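PDB 2B78: methyltransferase from Streptococcus mutans, which probably binds S-adenosylmethionine and transfers its methyl group, perhaps to RNA, as a PUA-linked methyltransferase of the RlmI-like family. Local coordinates for residues Asp117-Phe121 / Leu165-Pro171; Ile112-Gly116 / Thr193-Leu197. All coordinates share one frame; numbering follows the deposited sequence.

Contact 1: residues Asp117-Phe121 / Leu165-Pro171; sequences DFVLF and LYGQEAP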
loop_
_atom_site.group_PDB
_atom_site.type_symbol
_atom_site.label_atom_id
_atom_site.label_comp_id
_atom_site.label_asym_id
_atom_site.label_seq_id
_atom_site.Cartn_x
_atom_site.Cartn_y
_atom_site.Cartn_z
ATOM N N ASP A 117 3.225 -18.521 6.468
ATOM C CA ASP A 117 2.745 -19.061 7.738
ATOM C C ASP A 117 2.707 -18.051 8.882
ATOM O O ASP A 117 2.324 -18.392 10.000
ATOM C CB ASP A 117 3.608 -20.248 8.158
ATOM C CG ASP A 117 3.487 -21.421 7.208
ATOM O OD1 ASP A 117 2.345 -21.869 6.953
ATOM O OD2 ASP A 117 4.533 -21.897 6.721
ATOM N N PHE A 118 3.092 -16.813 8.600
ATOM C CA PHE A 118 3.120 -15.768 9.615
ATOM C C PHE A 118 2.223 -14.584 9.267
ATOM O O PHE A 118 1.922 -14.338 8.097
ATOM C CB PHE A 118 4.563 -15.288 9.801
ATOM C CG PHE A 118 5.492 -16.357 10.301
ATOM C CD1 PHE A 118 5.658 -16.573 11.666
ATOM C CD2 PHE A 118 6.174 -17.178 9.404
ATOM C CE1 PHE A 118 6.488 -17.596 12.130
ATOM C CE2 PHE A 118 7.005 -18.200 9.860
ATOM C CZ PHE A 118 7.159 -18.406 11.225
ATOM N N VAL A 119 1.787 -13.858 10.291
ATOM C CA VAL A 119 0.943 -12.695 10.074
ATOM C C VAL A 119 1.652 -11.441 10.541
ATOM O O VAL A 119 2.562 -11.500 11.380
ATOM C CB VAL A 119 -0.409 -12.819 10.807
ATOM C CG1 VAL A 119 -1.200 -13.947 10.201
ATOM C CG2 VAL A 119 -0.197 -13.062 12.295
ATOM N N LEU A 120 1.240 -10.306 9.985
ATOM C CA LEU A 120 1.831 -9.025 10.333
ATOM C C LEU A 120 0.750 -7.992 10.642
ATOM O O LEU A 120 -0.028 -7.609 9.768
ATOM C CB LEU A 120 2.717 -8.522 9.187
ATOM C CG LEU A 120 3.427 -7.189 9.455
ATOM C CD1 LEU A 120 4.458 -7.371 10.571
ATOM C CD2 LEU A 120 4.098 -6.695 8.180
ATOM N N PHE A 121 0.713 -7.561 11.901
ATOM C CA PHE A 121 -0.231 -6.563 12.384
ATOM C C PHE A 121 0.423 -5.199 12.247
ATOM O O PHE A 121 1.629 -5.058 12.484
ATOM C CB PHE A 121 -0.520 -6.777 13.873
ATOM C CG PHE A 121 -1.441 -7.921 14.173
ATOM C CD1 PHE A 121 -2.780 -7.691 14.458
ATOM C CD2 PHE A 121 -0.968 -9.230 14.194
ATOM C CE1 PHE A 121 -3.633 -8.748 14.761
ATOM C CE2 PHE A 121 -1.820 -10.292 14.497
ATOM C CZ PHE A 121 -3.149 -10.049 14.779
ATOM N N LEU A 165 5.366 -10.587 17.849
ATOM C CA LEU A 165 4.140 -10.447 18.648
ATOM C C LEU A 165 3.684 -11.696 19.388
ATOM O O LEU A 165 3.424 -11.639 20.594
ATOM C CB LEU A 165 2.989 -9.945 17.767
ATOM C CG LEU A 165 1.684 -9.630 18.509
ATOM C CD1 LEU A 165 1.951 -8.575 19.574
ATOM C CD2 LEU A 165 0.617 -9.146 17.522
ATOM N N TYR A 166 3.555 -12.814 18.677
ATOM C CA TYR A 166 3.154 -14.057 19.333
ATOM C C TYR A 166 3.548 -15.274 18.519
ATOM O O TYR A 166 3.862 -15.160 17.336
ATOM C CB TYR A 166 1.640 -14.072 19.625
ATOM C CG TYR A 166 0.705 -14.205 18.428
ATOM C CD1 TYR A 166 0.687 -15.360 17.648
ATOM C CD2 TYR A 166 -0.189 -13.182 18.105
ATOM C CE1 TYR A 166 -0.200 -15.498 16.579
ATOM C CE2 TYR A 166 -1.082 -13.311 17.035
ATOM C CZ TYR A 166 -1.077 -14.476 16.280
ATOM O OH TYR A 166 -1.959 -14.620 15.241
ATOM N N GLY A 167 3.544 -16.439 19.161
ATOM C CA GLY A 167 3.892 -17.667 18.465
ATOM C C GLY A 167 5.360 -17.857 18.129
ATOM O O GLY A 167 6.244 -17.324 18.800
ATOM N N GLN A 168 5.614 -18.637 17.082
ATOM C CA GLN A 168 6.974 -18.922 16.634
ATOM C C GLN A 168 7.615 -17.714 15.969
ATOM O O GLN A 168 6.928 -16.783 15.546
ATOM C CB GLN A 168 6.976 -20.077 15.628
ATOM C CG GLN A 168 6.840 -21.474 16.215
ATOM C CD GLN A 168 6.659 -22.530 15.132
ATOM O OE1 GLN A 168 7.347 -22.516 14.111
ATOM N NE2 GLN A 168 5.728 -23.450 15.353
ATOM N N GLU A 169 8.941 -17.731 15.885
ATOM C CA GLU A 169 9.675 -16.660 15.229
ATOM C C GLU A 169 9.806 -17.097 13.775
ATOM O O GLU A 169 9.787 -18.293 13.477
ATOM C CB GLU A 169 11.073 -16.502 15.843
ATOM C CG GLU A 169 11.117 -15.763 17.169
ATOM C CD GLU A 169 11.256 -14.255 17.014
ATOM O OE1 GLU A 169 11.205 -13.555 18.049
ATOM O OE2 GLU A 169 11.420 -13.762 15.870
ATOM N N ALA A 170 9.930 -16.131 12.872
ATOM C CA ALA A 170 10.070 -16.421 11.453
ATOM C C ALA A 170 11.521 -16.205 11.053
ATOM O O ALA A 170 12.255 -15.495 11.735
ATOM C CB ALA A 170 9.166 -15.489 10.637
ATOM N N PRO A 171 11.964 -16.833 9.953
ATOM C CA PRO A 171 13.354 -16.620 9.548
ATOM C C PRO A 171 13.464 -15.126 9.276
ATOM O O PRO A 171 12.479 -14.510 8.861
ATOM C CB PRO A 171 13.470 -17.446 8.269
ATOM C CG PRO A 171 12.523 -18.581 8.520
ATOM C CD PRO A 171 11.323 -17.870 9.121
#
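The methyl group of Ala170 sits squarely over the ring of Phe118, its CB 3.4 Å from the ring centroid and only 6° off the normal, a CH-pi contact that covers one face. The rest of the loop curls round the outer end of the same ring. Gln168 O reaches its edge near the ring plane, 3.5 Å from Phe118 CE1, and Glu169 O approaches obliquely beside CZ. Phe118 CG lies anti to its own carbonyl carbon (chi1 -63°), which sends the ring out from strand 118-123 into this bend. Gln168 O is buried here and has no hydrogen-bond partner; what it meets on this side is the edge of the ring.

At the other end of the segments the packing is apolar and comes from crossed side chains. Leu165 lays its CD2 branch against Phe121 at roughly a right angle, 3.7 Å from Phe121 CD2. The side chain of Tyr166 also crosses that of Phe121 at about a right angle, with Tyr166 CE2 4.0 Å from Phe121 CE2, and its hydroxyl end arrives at Val119, where Tyr166 OH lies 3.8 Å from the CG2 methyl.

Tyr150, on the intervening strand 148-153, binds the loop through its hydroxyl, which is hydrogen-bonded to both Glu169 OE2 and Ala170 N. Leu165 and Tyr166 form a classic beta bulge opposite Ala149 of that strand, where the chain turns out of the sheet. Helix 132-142 packs against this end through Val136 and Phe139, Phe139 meeting Phe121 edge-to-face, and Arg140 makes a cation-pi contact with Tyr166.

Contact 2: residues Ile112-Gly116 / Thr193-Leu197; sequences IDCYG and TGIFL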
loop_
_atom_site.group_PDB
_atom_site.type_symbol
_atom_site.label_atom_id
_atom_site.label_comp_id
_atom_site.label_asym_id
_atom_site.label_seq_id
_atom_site.Cartn_x
_atom_site.Cartn_y
_atom_site.Cartn_z
ATOM N N ILE A 112 -3.818 -6.022 8.721
ATOM C CA ILE A 112 -3.202 -7.296 9.055
ATOM C C ILE A 112 -2.894 -7.998 7.745
ATOM O O ILE A 112 -3.768 -8.162 6.886
ATOM C CB ILE A 112 -4.141 -8.201 9.868
ATOM C CG1 ILE A 112 -4.646 -7.463 11.111
ATOM C CG2 ILE A 112 -3.401 -9.493 10.249
ATOM C CD1 ILE A 112 -5.696 -8.224 11.892
ATOM N N ASP A 113 -1.644 -8.400 7.583
ATOM C CA ASP A 113 -1.248 -9.091 6.368
ATOM C C ASP A 113 -0.796 -10.498 6.706
ATOM O O ASP A 113 -0.351 -10.774 7.820
ATOM C CB ASP A 113 -0.089 -8.359 5.678
ATOM C CG ASP A 113 -0.464 -6.964 5.218
ATOM O OD1 ASP A 113 -1.472 -6.833 4.492
ATOM O OD2 ASP A 113 0.255 -6.000 5.569
ATOM N N CYS A 114 -0.936 -11.405 5.752
ATOM C CA CYS A 114 -0.457 -12.741 5.986
ATOM C C CYS A 114 0.684 -12.931 5.001
ATOM O O CYS A 114 0.583 -12.556 3.823
ATOM C CB CYS A 114 -1.564 -13.775 5.779
ATOM S SG CYS A 114 -1.965 -14.159 4.082
ATOM N N TYR A 115 1.787 -13.464 5.510
ATOM C CA TYR A 115 2.975 -13.732 4.720
ATOM C C TYR A 115 3.315 -15.193 4.933
ATOM O O TYR A 115 4.091 -15.529 5.822
ATOM C CB TYR A 115 4.138 -12.860 5.199
ATOM C CG TYR A 115 4.138 -11.442 4.671
ATOM C CD1 TYR A 115 4.841 -11.113 3.505
ATOM C CD2 TYR A 115 3.455 -10.424 5.338
ATOM C CE1 TYR A 115 4.870 -9.791 3.021
ATOM C CE2 TYR A 115 3.473 -9.108 4.858
ATOM C CZ TYR A 115 4.187 -8.804 3.704
ATOM O OH TYR A 115 4.245 -7.499 3.261
ATOM N N GLY A 116 2.731 -16.069 4.124
ATOM C CA GLY A 116 3.007 -17.483 4.291
ATOM C C GLY A 116 2.388 -18.002 5.575
ATOM O O GLY A 116 1.172 -17.920 5.765
ATOM N N THR A 193 8.509 -4.551 4.447
ATOM C CA THR A 193 8.720 -5.990 4.388
ATOM C C THR A 193 9.431 -6.540 3.159
ATOM O O THR A 193 9.518 -7.755 3.008
ATOM C CB THR A 193 7.378 -6.700 4.452
ATOM O OG1 THR A 193 6.652 -6.412 3.248
ATOM C CG2 THR A 193 6.584 -6.223 5.643
ATOM N N GLY A 194 9.907 -5.675 2.269
ATOM C CA GLY A 194 10.588 -6.163 1.078
ATOM C C GLY A 194 9.684 -6.165 -0.138
ATOM O O GLY A 194 10.140 -6.367 -1.264
ATOM N N ILE A 195 8.389 -5.971 0.085
ATOM C CA ILE A 195 7.445 -5.940 -1.016
ATOM C C ILE A 195 6.175 -5.199 -0.610
ATOM O O ILE A 195 5.834 -5.120 0.582
ATOM C CB ILE A 195 7.084 -7.377 -1.492
ATOM C CG1 ILE A 195 6.290 -7.308 -2.805
ATOM C CG2 ILE A 195 6.225 -8.086 -0.447
ATOM C CD1 ILE A 195 6.138 -8.658 -3.508
ATOM N N PHE A 196 5.499 -4.613 -1.592
ATOM C CA PHE A 196 4.239 -3.933 -1.327
ATOM C C PHE A 196 3.194 -4.791 -2.005
ATOM O O PHE A 196 3.077 -4.809 -3.232
ATOM C CB PHE A 196 4.254 -2.509 -1.884
ATOM C CG PHE A 196 4.947 -1.527 -0.977
ATOM C CD1 PHE A 196 4.267 -0.961 0.101
ATOM C CD2 PHE A 196 6.292 -1.237 -1.149
ATOM C CE1 PHE A 196 4.924 -0.122 1.002
ATOM C CE2 PHE A 196 6.962 -0.401 -0.254
ATOM C CZ PHE A 196 6.272 0.157 0.825
ATOM N N LEU A 197 2.450 -5.526 -1.190
ATOM C CA LEU A 197 1.442 -6.442 -1.689
ATOM C C LEU A 197 0.345 -5.793 -2.511
ATOM O O LEU A 197 -0.237 -6.445 -3.380
ATOM C CB LEU A 197 0.820 -7.224 -0.519
ATOM C CG LEU A 197 1.785 -8.094 0.311
ATOM C CD1 LEU A 197 1.016 -8.773 1.435
ATOM C CD2 LEU A 197 2.444 -9.143 -0.570
#
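Tyr115 and Thr193 meet through their hydroxyls, Tyr115 OH lying 2.6 Å from Thr193 OG1 in a short, buried hydrogen bond in which either group could be the donor. The two side chains cross at a slant, and the threonine brings carbon as well as oxygen to the phenol: Thr193 CB is 3.4 Å from Tyr115 OH, with the CG2 methyl close behind.

Two aliphatic side chains also touch the phenol from this loop. Ile195 comes to the edge of the ring near its plane, with CG2 4.1 Å from Tyr115 CE1. Leu197 approaches obliquely and places CD1 3.9 Å from Tyr115 CZ. The hydroxyl pair is thus buried with carbons of Ile195 and Leu197 beside it.

The torsions are consistent with this placing. Tyr115 CG is anti to its carbonyl carbon (chi1 -81°), and the ring extends from strand 110-115 across to the loop. Thr193 has OG1 between its backbone N and carbonyl carbon (chi1 67°), turned to the phenol and also 3.1 Å from Ile195 O. Between Thr193 and Ile195, Gly194 (phi 100°) bends the chain; its N is hydrogen-bonded to Tyr222 OH and its O to Thr223 OG1.

Further out, Val185 and Leu187 pack on Tyr115, and Asp113, whose OD1 lies at the fringe of Leu197, is engaged in a salt bridge with Arg98. The Thr193 side chain is about 9 Å from that of Arg246, which binds S-adenosyl-L-homocysteine in a structure of this protein, although the ligand is absent from this chain. The arrangement joins the sheet of strand 110-115 to the loop leading into helix 200-210, near the cofactor site of a Rossmann-like methyltransferase.

From the N terminus, the chain runs through strand 110-115, which opens contact 2, and turns at once into the antiparallel strand 118-123, which opens contact 1. It then passes through helix 132-142 and strands 148-153 and 162-165 before residues 165-171 close the shorter loop. Strands 174-178 and 181-185 follow, and residues 193-197 close the longer loop, so contact 1 is nested inside contact 2. The first segments of both contacts lie on neighbouring strands of one sheet; the contact centres are 12 Å apart, and Leu120 N is probably hydrogen-bonded to Asp113 O. Contact 1 ties this sheet to its own exit loop; contact 2 ties it to the loop before helix 200-210.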